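PDB 5IBZ: cyclase from Uncultured organism, which belongs to the putative cyclase family, binds acetylphosphate and may have arylformamidase activity. Local coordinates for residues 185-188 and 189-192. Numbering follows the deposited sequence.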
ATOM      1  N   GLY B 185     -32.720 -17.471 -24.263  1.00 13.19           N
ATOM      2  CA  GLY B 185     -34.091 -17.456 -23.791  1.00 15.56           C
ATOM      3  C   GLY B 185     -34.414 -16.147 -23.108  1.00 13.88           C
ATOM      4  O   GLY B 185     -35.506 -15.593 -23.282  1.00 15.51           O
ATOM      5  N   ALA B 186     -33.476 -15.669 -22.303  1.00 12.27           N
ATOM      6  CA  ALA B 186     -33.670 -14.405 -21.606  1.00  9.84           C
ATOM      7  C   ALA B 186     -33.698 -13.233 -22.574  1.00 11.65           C
ATOM      8  O   ALA B 186     -34.541 -12.352 -22.475  1.00 11.92           O
ATOM      9  CB  ALA B 186     -32.585 -14.212 -20.568  1.00 12.69           C
ATOM     10  N   LEU B 187     -32.770 -13.220 -23.518  1.00 12.29           N
ATOM     11  CA  LEU B 187     -32.761 -12.171 -24.526  1.00 12.29           C
ATOM     12  C   LEU B 187     -34.063 -12.180 -25.339  1.00 13.43           C
ATOM     13  O   LEU B 187     -34.619 -11.132 -25.633  1.00 14.74           O
ATOM     14  CB  LEU B 187     -31.547 -12.329 -25.444  1.00 11.86           C
ATOM     15  CG  LEU B 187     -30.228 -11.935 -24.781  1.00 15.58           C
ATOM     16  CD1 LEU B 187     -29.040 -12.493 -25.540  1.00 17.03           C
ATOM     17  CD2 LEU B 187     -30.129 -10.418 -24.691  1.00 16.73           C
ATOM     18  N   ALA B 188     -34.568 -13.362 -25.676  1.00 12.14           N
ATOM     19  CA  ALA B 188     -35.839 -13.445 -26.410  1.00 15.84           C
ATOM     20  C   ALA B 188     -37.001 -12.905 -25.576  1.00 17.47           C
ATOM     21  O   ALA B 188     -37.841 -12.160 -26.096  1.00 18.26           O
ATOM     22  CB  ALA B 188     -36.106 -14.874 -26.845  1.00 17.08           C
ATOM     23  N   LYS B 189     -37.050 -13.262 -24.293  1.00 13.78           N
ATOM     24  CA  LYS B 189     -38.094 -12.767 -23.391  1.00 14.86           C
ATOM     25  C   LYS B 189     -38.073 -11.250 -23.286  1.00 13.64           C
ATOM     26  O   LYS B 189     -39.121 -10.604 -23.248  1.00 16.82           O
ATOM     27  CB  LYS B 189     -37.927 -13.376 -22.004  1.00 20.49           C
ATOM     28  CG  LYS B 189     -39.056 -13.024 -21.046  1.00 25.51           C
ATOM     29  CD  LYS B 189     -38.908 -13.758 -19.727  1.00 34.45           C
ATOM     30  CE  LYS B 189     -38.375 -12.871 -18.612  1.00 43.77           C
ATOM     31  NZ  LYS B 189     -39.199 -13.029 -17.376  1.00 39.90           N
ATOM     32  N   GLN B 190     -36.866 -10.691 -23.226  1.00 13.10           N
ATOM     33  CA  GLN B 190     -36.664  -9.250 -23.110  1.00 14.17           C
ATOM     34  C   GLN B 190     -36.937  -8.527 -24.428  1.00 15.25           C
ATOM     35  O   GLN B 190     -36.972  -7.300 -24.472  1.00 16.68           O
ATOM     36  CB  GLN B 190     -35.222  -8.940 -22.679  1.00 11.37           C
ATOM     37  CG  GLN B 190     -34.852  -9.480 -21.319  1.00 11.44           C
ATOM     38  CD  GLN B 190     -33.370  -9.382 -20.985  1.00 10.98           C
ATOM     39  OE1 GLN B 190     -32.940  -9.848 -19.924  1.00 11.75           O
ATOM     40  NE2 GLN B 190     -32.594  -8.762 -21.856  1.00 10.46           N
ATOM     41  N   LYS B 191     -37.080  -9.303 -25.502  1.00 14.80           N
ATOM     42  CA  LYS B 191     -37.115  -8.791 -26.865  1.00 16.64           C
ATOM     43  C   LYS B 191     -35.855  -7.982 -27.187  1.00 14.72           C
ATOM     44  O   LYS B 191     -35.923  -6.930 -27.819  1.00 15.62           O
ATOM     45  CB  LYS B 191     -38.388  -7.944 -27.093  1.00 16.32           C
ATOM     46  CG  LYS B 191     -39.670  -8.678 -26.802  1.00 21.63           C
ATOM     47  CD  LYS B 191     -40.876  -7.790 -27.110  1.00 33.93           C
ATOM     48  CE  LYS B 191     -42.119  -8.283 -26.407  1.00 47.02           C
ATOM     49  NZ  LYS B 191     -42.244  -9.756 -26.513  1.00 51.98           N
ATOM     50  N   SER B 192     -34.707  -8.486 -26.738  1.00 13.38           N
ATOM     51  CA  SER B 192     -33.419  -7.852 -26.966  1.00 14.84           C
ATOM     52  C   SER B 192     -32.697  -8.538 -28.116  1.00 19.11           C
ATOM     53  O   SER B 192     -32.857  -9.742 -28.330  1.00 22.64           O
ATOM     54  CB  SER B 192     -32.542  -7.908 -25.703  1.00 14.16           C
ATOM     55  OG  SER B 192     -33.224  -7.378 -24.586  1.00 16.85           O
TER
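Leu187 and Ser192 meet where helix 180-190 ends in a Schellman motif, the leucine methyl CD2 lying 3.6 Å from the serine CB. Lys191 makes the turn with a positive phi of 57° and folds the chain back over the last helical turn. Two backbone bonds close it: Ser192 N reaches Leu187 O at 2.9 Å and nearly straight, while Lys191 N approaches Ala188 O at 3.0 Å from above the carbonyl plane. One residue earlier the ordinary i to i+4 pattern still holds, with Gln190 N on Ala186 O.

On the buried side, Leu187 and Gln190 cross at a slant, CD2 standing 4.1 Å from the amide NE2. With its CG beside the backbone N (chi1 -63°) and the chain extended beyond, Gln190 passes its CG 3.1 Å from Ala186 O and reaches out from the flank of the helix, its amide set back along the axis toward the preceding turn. Both ends of that amide are tied to strand 158-163 of the main sheet, OE1 accepting from Asp163 N and NE2 donating to Leu161 O, so its rotation is fixed and its polar atoms are satisfied although buried. Leu187 rests on Val160 and Val162 of the same strand, and Ala186 on Val162, fastening the helix end to the sheet by apolar contact as well. Tyr298 touches both Gln190 and Ser192. Lys189, by contrast, is exposed, its chain bent toward the end and its NZ in a weak hydrogen bond to Arg166 O. The serine hydroxyl engages the glutamine too: NE2 of Gln190 donates to OG of Ser192 at 3.1 Å, with the oxygen 1° out of the amide plane.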